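Local coordinates for putative lipoprotein (Clostridium difficile, PDB 4EXR), which is of unknown function but carries two PepSY (YPEB) domains, and is probably a membrane-attached lipoprotein of the cell envelope, at residues A[43-48]-A[73-78]; A[47-52]-A[105-110]; A[67-72]-A[101-106]. All blocks are in the same frame, centred on the assembly; numbering follows the deposited sequence. Where two conformers were deposited one is given.

Interaction 1. Residues A[43-48]-A[73-78]. With PO4 (phosphate ion), chain C.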
loop_
_atom_site.group_PDB
_atom_site.type_symbol
_atom_site.label_atom_id
_atom_site.label_comp_id
_atom_site.label_asym_id
_atom_site.label_seq_id
_atom_site.Cartn_x
_atom_site.Cartn_y
_atom_site.Cartn_z
ATOM N N ASP A 43 4.883 -18.450 0.026
ATOM C CA ASP A 43 4.452 -19.053 -1.223
ATOM C C ASP A 43 4.336 -18.015 -2.343
ATOM O O ASP A 43 4.611 -18.316 -3.508
ATOM C CB ASP A 43 3.124 -19.779 -1.032
ATOM C CG ASP A 43 2.651 -20.466 -2.296
ATOM O OD1 ASP A 43 3.507 -21.010 -3.030
ATOM O OD2 ASP A 43 1.428 -20.457 -2.560
ATOM N N LYS A 44 3.937 -16.797 -1.988
ATOM C CA LYS A 44 3.750 -15.730 -2.972
ATOM C C LYS A 44 5.070 -15.035 -3.306
ATOM O O LYS A 44 5.325 -14.666 -4.454
ATOM C CB LYS A 44 2.746 -14.697 -2.452
ATOM C CG LYS A 44 2.536 -13.502 -3.376
ATOM C CD LYS A 44 1.340 -13.703 -4.290
ATOM C CE LYS A 44 1.281 -12.639 -5.384
ATOM N NZ LYS A 44 0.932 -11.277 -4.881
ATOM N N TYR A 45 5.900 -14.848 -2.287
ATOM C CA TYR A 45 7.160 -14.142 -2.425
ATOM C C TYR A 45 8.276 -15.100 -2.019
ATOM O O TYR A 45 8.807 -15.038 -0.907
ATOM C CB TYR A 45 7.130 -12.865 -1.579
ATOM C CG TYR A 45 6.031 -11.923 -2.025
ATOM C CD1 TYR A 45 6.043 -11.377 -3.305
ATOM C CD2 TYR A 45 4.967 -11.592 -1.178
ATOM C CE1 TYR A 45 5.039 -10.531 -3.736
ATOM C CE2 TYR A 45 3.950 -10.740 -1.607
ATOM C CZ TYR A 45 3.996 -10.213 -2.883
ATOM O OH TYR A 45 3.007 -9.358 -3.320
ATOM N N LYS A 46 8.627 -15.978 -2.952
ATOM C CA LYS A 46 9.486 -17.124 -2.677
ATOM C C LYS A 46 10.927 -16.766 -2.327
ATOM O O LYS A 46 11.635 -17.573 -1.732
ATOM C CB LYS A 46 9.455 -18.098 -3.860
ATOM C CG LYS A 46 8.063 -18.634 -4.168
ATOM C CD LYS A 46 8.051 -19.515 -5.405
ATOM C CE LYS A 46 6.640 -19.998 -5.713
ATOM N NZ LYS A 46 6.060 -20.774 -4.577
ATOM N N ASP A 47 11.355 -15.561 -2.685
ATOM C CA ASP A 47 12.730 -15.130 -2.404
ATOM C C ASP A 47 12.822 -14.115 -1.260
ATOM O O ASP A 47 13.909 -13.640 -0.917
ATOM C CB ASP A 47 13.385 -14.563 -3.670
ATOM C CG ASP A 47 14.896 -14.432 -3.537
ATOM O OD1 ASP A 47 15.510 -15.284 -2.850
ATOM O OD2 ASP A 47 15.464 -13.473 -4.103
ATOM N N ALA A 48 11.684 -13.790 -0.656
ATOM C CA ALA A 48 11.665 -12.763 0.382
ATOM C C ALA A 48 11.956 -13.346 1.770
ATOM O O ALA A 48 11.609 -14.495 2.053
ATOM C CB ALA A 48 10.303 -12.052 0.392
ATOM N N ASN A 73 12.677 -5.063 -3.179
ATOM C CA ASN A 73 11.358 -4.632 -2.730
ATOM C C ASN A 73 11.086 -4.971 -1.276
ATOM O O ASN A 73 11.697 -5.884 -0.713
ATOM C CB ASN A 73 10.256 -5.326 -3.547
ATOM C CG ASN A 73 10.285 -4.956 -5.011
ATOM O OD1 ASN A 73 10.452 -3.792 -5.365
ATOM N ND2 ASN A 73 10.108 -5.948 -5.874
ATOM N N GLU A 74 10.160 -4.230 -0.674
ATOM C CA GLU A 74 9.497 -4.680 0.540
ATOM C C GLU A 74 8.093 -5.132 0.184
ATOM O O GLU A 74 7.468 -4.601 -0.743
ATOM C CB GLU A 74 9.443 -3.587 1.607
ATOM C CG GLU A 74 8.966 -2.242 1.125
ATOM C CD GLU A 74 9.080 -1.192 2.213
ATOM O OE1 GLU A 74 8.924 -1.558 3.398
ATOM O OE2 GLU A 74 9.338 -0.012 1.888
ATOM N N TYR A 75 7.610 -6.118 0.926
ATOM C CA TYR A 75 6.319 -6.733 0.643
ATOM C C TYR A 75 5.538 -6.752 1.939
ATOM O O TYR A 75 6.098 -7.010 3.005
ATOM C CB TYR A 75 6.501 -8.173 0.184
ATOM C CG TYR A 75 7.346 -8.328 -1.043
ATOM C CD1 TYR A 75 6.826 -8.059 -2.304
ATOM C CD2 TYR A 75 8.672 -8.750 -0.952
ATOM C CE1 TYR A 75 7.610 -8.197 -3.444
ATOM C CE2 TYR A 75 9.447 -8.902 -2.081
ATOM C CZ TYR A 75 8.912 -8.624 -3.323
ATOM O OH TYR A 75 9.690 -8.771 -4.448
ATOM N N LYS A 76 4.243 -6.470 1.853
ATOM C CA LYS A 76 3.401 -6.501 3.034
ATOM C C LYS A 76 2.080 -7.156 2.699
ATOM O O LYS A 76 1.417 -6.801 1.719
ATOM C CB LYS A 76 3.171 -5.104 3.606
ATOM C CG LYS A 76 2.259 -5.116 4.833
ATOM C CD LYS A 76 2.179 -3.764 5.513
ATOM C CE LYS A 76 1.455 -2.753 4.654
ATOM N NZ LYS A 76 1.226 -1.485 5.403
HETATM N N MSE A 77 1.721 -8.154 3.496
HETATM C CA MSE A 77 0.446 -8.821 3.287
HETATM C C MSE A 77 -0.368 -8.755 4.560
HETATM O O MSE A 77 0.167 -8.896 5.661
HETATM C CB MSE A 77 0.629 -10.284 2.881
HETATM C CG MSE A 77 1.240 -10.481 1.506
HETATM SE SE MSE A 77 1.128 -12.333 0.946
HETATM C CE MSE A 77 -0.789 -12.469 0.671
ATOM N N LYS A 78 -1.660 -8.538 4.399
ATOM C CA LYS A 78 -2.596 -8.658 5.518
ATOM C C LYS A 78 -3.541 -9.807 5.227
ATOM O O LYS A 78 -4.091 -9.902 4.134
ATOM C CB LYS A 78 -3.368 -7.363 5.750
ATOM C CG LYS A 78 -2.510 -6.231 6.308
ATOM C CD LYS A 78 -3.361 -4.998 6.572
ATOM C CE LYS A 78 -2.543 -3.908 7.244
ATOM N NZ LYS A 78 -3.188 -2.574 7.071
HETATM P P PO4 C . -0.871 1.089 3.792
HETATM O O1 PO4 C . -1.144 1.524 5.212
HETATM O O2 PO4 C . -2.155 1.135 2.999
HETATM O O3 PO4 C . 0.155 1.998 3.166
HETATM O O4 PO4 C . -0.358 -0.318 3.808
#
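The rings of Tyr45 and Tyr75 form an offset stack, with centroids 4.1 Å apart and planes inclined by 22°. On the Tyr45 ring, one face carries Lys44 CG over its centre, and the opposite face receives Tyr75 CD1 toward the rim. In return Tyr45 CD1 lies over one face of Tyr75, likewise offset toward the rim. Because of the tilt the rings converge at one corner, where Tyr45 CE1 comes within 3.4 Å of Tyr75 CD1. Tyr75 CB also lies over the Tyr45 face, a CH-pi contact 4.2 Å from the ring centroid. The shared first torsion (chi1 -61° and -59°) sets each CG beside its backbone N, and Tyr45 CG and Tyr75 CG sit 4.0 Å apart within the overlap. Ala48 CB adds an oblique contact, 3.9 Å from Tyr75 CD2. The selenium of the selenomethionine Met77 also approaches obliquely, SE being 4.1 Å from Tyr45 CE2, a Met-aromatic contact.

Both hydroxyls have polar partners. Tyr45 OH accepts from Lys44 NZ at 3.2 Å, and both groups also bind the carboxylate of Asp89; Tyr75 OH is bonded to Asp70. The backbone leaves the helix at Tyr45 and makes a type I turn to Ala48, closed by a 3.1 Å bond from Ala48 N to Tyr45 O. In the conformer given, Lys76 NZ approaches a phosphate ion too closely for the bond to be trusted. The arrangement is a helix-to-sheet junction: the C-terminal end of helix 34-44 and its turn pack on strand 73-80, within the helix-on-antiparallel-sheet fold of the first PepSY domain.

Interaction 2. Residues A[47-52]-A[105-110]. With NA (sodium ion), chain B.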
loop_
_atom_site.group_PDB
_atom_site.type_symbol
_atom_site.label_atom_id
_atom_site.label_comp_id
_atom_site.label_asym_id
_atom_site.label_seq_id
_atom_site.Cartn_x
_atom_site.Cartn_y
_atom_site.Cartn_z
ATOM N N ASP A 47 11.355 -15.561 -2.685
ATOM C CA ASP A 47 12.730 -15.130 -2.404
ATOM C C ASP A 47 12.822 -14.115 -1.260
ATOM O O ASP A 47 13.909 -13.640 -0.917
ATOM C CB ASP A 47 13.385 -14.563 -3.670
ATOM C CG ASP A 47 14.896 -14.432 -3.537
ATOM O OD1 ASP A 47 15.510 -15.284 -2.850
ATOM O OD2 ASP A 47 15.464 -13.473 -4.103
ATOM N N ALA A 48 11.684 -13.790 -0.656
ATOM C CA ALA A 48 11.665 -12.763 0.382
ATOM C C ALA A 48 11.956 -13.346 1.770
ATOM O O ALA A 48 11.609 -14.495 2.053
ATOM C CB ALA A 48 10.303 -12.052 0.392
ATOM N N ASP A 49 12.573 -12.542 2.630
ATOM C CA ASP A 49 12.752 -12.891 4.036
ATOM C C ASP A 49 11.755 -12.119 4.879
ATOM O O ASP A 49 11.605 -10.919 4.707
ATOM C CB ASP A 49 14.149 -12.520 4.518
ATOM C CG ASP A 49 15.233 -13.308 3.819
ATOM O OD1 ASP A 49 15.060 -14.535 3.640
ATOM O OD2 ASP A 49 16.246 -12.691 3.435
ATOM N N ILE A 50 11.097 -12.794 5.814
ATOM C CA ILE A 50 10.143 -12.111 6.681
ATOM C C ILE A 50 10.872 -11.285 7.725
ATOM O O ILE A 50 11.781 -11.779 8.402
ATOM C CB ILE A 50 9.201 -13.120 7.381
ATOM C CG1 ILE A 50 8.304 -13.785 6.330
ATOM C CG2 ILE A 50 8.377 -12.418 8.470
ATOM C CD1 ILE A 50 7.359 -14.865 6.901
ATOM N N VAL A 51 10.476 -10.024 7.853
ATOM C CA VAL A 51 11.130 -9.121 8.794
ATOM C C VAL A 51 10.205 -8.668 9.933
ATOM O O VAL A 51 10.670 -8.178 10.947
ATOM C CB VAL A 51 11.765 -7.875 8.069
ATOM C CG1 VAL A 51 12.845 -8.317 7.068
ATOM C CG2 VAL A 51 10.691 -7.035 7.374
ATOM N N ASP A 52 8.896 -8.835 9.763
ATOM C CA ASP A 52 7.931 -8.493 10.814
ATOM C C ASP A 52 6.692 -9.355 10.646
ATOM O O ASP A 52 6.290 -9.663 9.516
ATOM C CB ASP A 52 7.507 -7.007 10.765
ATOM C CG ASP A 52 8.646 -6.040 11.100
ATOM O OD1 ASP A 52 9.092 -5.999 12.278
ATOM O OD2 ASP A 52 9.071 -5.292 10.185
ATOM N N LYS A 105 18.872 -8.012 6.433
ATOM C CA LYS A 105 19.524 -8.222 7.726
ATOM C C LYS A 105 18.547 -8.204 8.907
ATOM O O LYS A 105 18.867 -8.684 9.997
ATOM C CB LYS A 105 20.666 -7.222 7.935
ATOM C CG LYS A 105 21.786 -7.384 6.888
ATOM C CD LYS A 105 22.882 -6.337 7.056
ATOM C CE LYS A 105 23.872 -6.723 8.152
ATOM N NZ LYS A 105 24.762 -7.855 7.751
ATOM N N GLU A 106 17.351 -7.674 8.675
ATOM C CA GLU A 106 16.322 -7.604 9.707
ATOM C C GLU A 106 15.492 -8.885 9.801
ATOM O O GLU A 106 14.527 -8.958 10.570
ATOM C CB GLU A 106 15.403 -6.419 9.422
ATOM C CG GLU A 106 16.122 -5.085 9.404
ATOM C CD GLU A 106 15.789 -4.236 10.617
ATOM O OE1 GLU A 106 15.749 -4.781 11.746
ATOM O OE2 GLU A 106 15.552 -3.022 10.439
ATOM N N LYS A 107 15.857 -9.896 9.026
ATOM C CA LYS A 107 15.004 -11.076 8.943
ATOM C C LYS A 107 14.879 -11.796 10.277
ATOM O O LYS A 107 15.846 -11.925 11.034
ATOM C CB LYS A 107 15.460 -12.041 7.850
ATOM C CG LYS A 107 16.833 -12.640 8.052
ATOM C CD LYS A 107 17.066 -13.703 6.991
ATOM C CE LYS A 107 18.509 -14.119 6.915
ATOM N NZ LYS A 107 19.387 -12.952 6.612
ATOM N N LEU A 108 13.658 -12.243 10.557
ATOM C CA LEU A 108 13.342 -12.951 11.780
ATOM C C LEU A 108 13.884 -14.370 11.756
ATOM O O LEU A 108 13.936 -15.006 10.705
ATOM C CB LEU A 108 11.813 -13.002 11.951
ATOM C CG LEU A 108 11.095 -11.656 11.957
ATOM C CD1 LEU A 108 9.565 -11.840 12.249
ATOM C CD2 LEU A 108 11.757 -10.730 12.969
ATOM N N ASP A 109 14.286 -14.875 12.915
ATOM C CA ASP A 109 14.600 -16.295 13.030
ATOM C C ASP A 109 13.333 -17.017 13.508
ATOM O O ASP A 109 12.972 -16.951 14.686
ATOM C CB ASP A 109 15.762 -16.516 13.996
ATOM C CG ASP A 109 16.100 -17.981 14.175
ATOM O OD1 ASP A 109 15.494 -18.841 13.486
ATOM O OD2 ASP A 109 16.998 -18.270 15.002
ATOM N N LEU A 110 12.657 -17.695 12.583
ATOM C CA LEU A 110 11.331 -18.265 12.879
ATOM C C LEU A 110 11.359 -19.770 13.063
ATOM O O LEU A 110 10.315 -20.399 13.202
ATOM C CB LEU A 110 10.336 -17.910 11.772
ATOM C CG LEU A 110 10.059 -16.419 11.605
ATOM C CD1 LEU A 110 9.180 -16.164 10.393
ATOM C CD2 LEU A 110 9.433 -15.838 12.867
HETATM NA NA NA B . 11.405 -6.418 12.343
HETATM O O HOH W 1 12.701 -14.842 8.062
HETATM O O HOH W 2 11.660 -4.808 10.628
HETATM O O HOH W 3 13.539 -7.390 12.391
#
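Asp49 lies alongside Lys107, the two side chains pointing the same way, with Asp49 CB 3.6 Å from Lys107 CB and the carboxylate beside Lys107 CD. Their charged ends stay apart, 4.5 Å between Asp49 OD2 and Lys107 NZ, and Asp49 is paired instead with Arg104. The backbones are joined at Ile50, whose O accepts from Leu108 N at 2.9 Å with an N-H...O angle of 170°; water 1 donates to the same oxygen and to Leu108 O. Leu108 CG, anti to its carbonyl carbon (chi1 -56°), is thereby placed 3.6 Å from both Ile50 O and Val51 O. Ile50 CG2 touches Leu108 CD1, while Ile50 CD1 reaches Leu110 CD1, those side chains crossing at about a right angle. Val51 CG1 rests against the Glu106–Lys107 peptide.

Strand 49-58 carries a classic beta bulge here, Val51 and Asp52 together lying opposite Glu67 of strand 61-69. Val51 O and Asp52 OD1 each bind the sodium ion at 2.4 Å, with Asp137 and waters 2 and 3 completing the ligands seen. Water 3 also donates to Glu106 O, at 2.6 Å. An all-oxygen set with two carboxylates suits a hard cation, whose charge would probably offset the repulsion between them.

Interaction 3. Residues A[67-72]-A[101-106]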
loop_
_atom_site.group_PDB
_atom_site.type_symbol
_atom_site.label_atom_id
_atom_site.label_comp_id
_atom_site.label_asym_id
_atom_site.label_seq_id
_atom_site.Cartn_x
_atom_site.Cartn_y
_atom_site.Cartn_z
ATOM N N GLU A 67 5.358 -8.953 6.895
ATOM C CA GLU A 67 6.180 -8.057 6.082
ATOM C C GLU A 67 7.513 -8.709 5.811
ATOM O O GLU A 67 8.080 -9.356 6.683
ATOM C CB GLU A 67 6.373 -6.720 6.787
ATOM C CG GLU A 67 5.023 -6.043 7.111
ATOM C CD GLU A 67 5.146 -4.809 7.998
ATOM O OE1 GLU A 67 5.484 -3.721 7.480
ATOM O OE2 GLU A 67 4.881 -4.933 9.214
ATOM N N GLY A 68 8.005 -8.549 4.588
ATOM C CA GLY A 68 9.281 -9.135 4.233
ATOM C C GLY A 68 9.962 -8.307 3.170
ATOM O O GLY A 68 9.389 -7.341 2.665
ATOM N N VAL A 69 11.179 -8.697 2.828
ATOM C CA VAL A 69 11.968 -7.972 1.845
ATOM C C VAL A 69 12.772 -8.946 0.998
ATOM O O VAL A 69 13.093 -10.062 1.438
ATOM C CB VAL A 69 12.972 -6.992 2.519
ATOM C CG1 VAL A 69 12.242 -5.945 3.371
ATOM C CG2 VAL A 69 14.011 -7.756 3.364
ATOM N N ASP A 70 13.105 -8.519 -0.215
ATOM C CA ASP A 70 14.147 -9.189 -0.974
ATOM C C ASP A 70 15.237 -8.162 -1.284
ATOM O O ASP A 70 15.419 -7.207 -0.518
ATOM C CB ASP A 70 13.611 -9.965 -2.196
ATOM C CG ASP A 70 12.861 -9.090 -3.219
ATOM O OD1 ASP A 70 13.034 -7.857 -3.265
ATOM O OD2 ASP A 70 12.099 -9.667 -4.018
ATOM N N ASP A 71 15.982 -8.351 -2.364
ATOM C CA ASP A 71 17.069 -7.415 -2.664
ATOM C C ASP A 71 16.569 -6.061 -3.177
ATOM O O ASP A 71 17.302 -5.067 -3.130
ATOM C CB ASP A 71 18.044 -8.026 -3.678
ATOM C CG ASP A 71 18.818 -9.209 -3.114
ATOM O OD1 ASP A 71 18.908 -9.343 -1.871
ATOM O OD2 ASP A 71 19.356 -9.997 -3.921
ATOM N N ASN A 72 15.320 -6.029 -3.645
ATOM C CA ASN A 72 14.781 -4.894 -4.385
ATOM C C ASN A 72 13.533 -4.246 -3.798
ATOM O O ASN A 72 13.346 -3.033 -3.922
ATOM C CB ASN A 72 14.463 -5.334 -5.815
ATOM C CG ASN A 72 15.703 -5.783 -6.567
ATOM O OD1 ASN A 72 15.731 -6.866 -7.153
ATOM N ND2 ASN A 72 16.737 -4.958 -6.539
ATOM N N GLY A 101 20.222 -6.446 -0.576
ATOM C CA GLY A 101 20.289 -7.354 0.544
ATOM C C GLY A 101 20.447 -6.714 1.902
ATOM O O GLY A 101 20.414 -7.414 2.908
ATOM N N VAL A 102 20.633 -5.399 1.956
ATOM C CA VAL A 102 20.796 -4.751 3.262
ATOM C C VAL A 102 19.516 -4.881 4.120
ATOM O O VAL A 102 19.587 -5.126 5.334
ATOM C CB VAL A 102 21.215 -3.274 3.128
ATOM C CG1 VAL A 102 20.959 -2.525 4.424
ATOM C CG2 VAL A 102 22.714 -3.180 2.750
ATOM N N ALA A 103 18.353 -4.718 3.497
ATOM C CA ALA A 103 17.080 -4.871 4.234
ATOM C C ALA A 103 16.920 -6.268 4.828
ATOM O O ALA A 103 16.270 -6.448 5.860
ATOM C CB ALA A 103 15.883 -4.537 3.334
ATOM N N ARG A 104 17.504 -7.262 4.163
ATOM C CA ARG A 104 17.384 -8.649 4.599
ATOM C C ARG A 104 18.007 -8.912 5.965
ATOM O O ARG A 104 17.734 -9.947 6.576
ATOM C CB ARG A 104 18.044 -9.581 3.591
ATOM C CG ARG A 104 17.408 -9.616 2.229
ATOM C CD ARG A 104 18.058 -10.748 1.482
ATOM N NE ARG A 104 17.632 -10.881 0.096
ATOM C CZ ARG A 104 16.658 -11.686 -0.299
ATOM N NH1 ARG A 104 15.982 -12.404 0.595
ATOM N NH2 ARG A 104 16.360 -11.769 -1.580
ATOM N N LYS A 105 18.872 -8.012 6.433
ATOM C CA LYS A 105 19.524 -8.222 7.726
ATOM C C LYS A 105 18.547 -8.204 8.907
ATOM O O LYS A 105 18.867 -8.684 9.997
ATOM C CB LYS A 105 20.666 -7.222 7.935
ATOM C CG LYS A 105 21.786 -7.384 6.888
ATOM C CD LYS A 105 22.882 -6.337 7.056
ATOM C CE LYS A 105 23.872 -6.723 8.152
ATOM N NZ LYS A 105 24.762 -7.855 7.751
ATOM N N GLU A 106 17.351 -7.674 8.675
ATOM C CA GLU A 106 16.322 -7.604 9.707
ATOM C C GLU A 106 15.492 -8.885 9.801
ATOM O O GLU A 106 14.527 -8.958 10.570
ATOM C CB GLU A 106 15.403 -6.419 9.422
ATOM C CG GLU A 106 16.122 -5.085 9.404
ATOM C CD GLU A 106 15.789 -4.236 10.617
ATOM O OE1 GLU A 106 15.749 -4.781 11.746
ATOM O OE2 GLU A 106 15.552 -3.022 10.439
HETATM O O HOH W 4 17.555 -5.782 0.511
HETATM O O HOH W 5 15.887 -10.386 -4.560
#
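Arg104 runs over the chain at Val69–Asp71, and its atoms can be followed outward from CB. CB heads neither toward nor away from the opposing segment, but CG lies 4.0 Å from Val69 CG2, and the chain then stays extended to NE. Arg104 CD passes 3.7 Å from Asp71 OD1. At NE the contact becomes polar: Arg104 NE donates to Asp71 OD1 at 2.8 Å in a salt bridge with a nearly straight N-H...O angle of 178°. The oxygen lies in the guanidinium plane, whereas the donor stands above the carboxylate plane. The planes of the two flat groups are 82° apart. Beyond NE, the guanidinium covers the backbone, with Asp70 CA over one face, offset toward the rim near NH2, and Arg104 NH2 comes 3.3 Å from Asp70 CB. The terminal nitrogens have further carboxylate partners, NH1 in Asp49 and NH2 in Asp47, so three aspartates surround one guanidinium and would be expected to stabilise its positive charge.

Next to the arginine in sequence, Ala103 CB meets Val69 CG2 at 3.7 Å, joining the strand end to the 3-10 turn. Gly101, whose phi is positive at 96°, brings its CA to within 3.4 Å of Asp71 OD1. Water 4 donates to Asp70 O and accepts weakly from Gly101 N and Ala103 N, a second bridge between the segments.

Asp70 OD1 accepts from Asn72 N at 3.0 Å, defining an Asx turn, and also from Asn73 N. The arrangement is a beta hairpin whose connection between antiparallel strands 61-69 and 73-80 contains this Asx turn, and the 3-10 turn of the loop between strand 86-93 and helix 116-126 lies against it.

The three contacts lie on the same side of the chain's centre and all reach one antiparallel sheet. Interactions 1 and 2 share Asp47 and Ala48, with centres about 10 Å apart, while interactions 2 and 3 share Lys105 and Glu106, with centres about 7 Å apart. Interaction 3 joins the others through strand 61-69: Tyr75 N bonds Gly68 O at 2.8 Å on one side, and Asp49 N bonds Val69 O at 2.8 Å on the other. A further tie is Tyr75 OH to Asp70 OD2, 2.6 Å. The sodium ion belongs to interaction 2. In interaction 3 the side chain of Val69 is about 9 Å from this ion. In interaction 1 the side chain of Tyr75 is about 13 Å from the bound sodium ion.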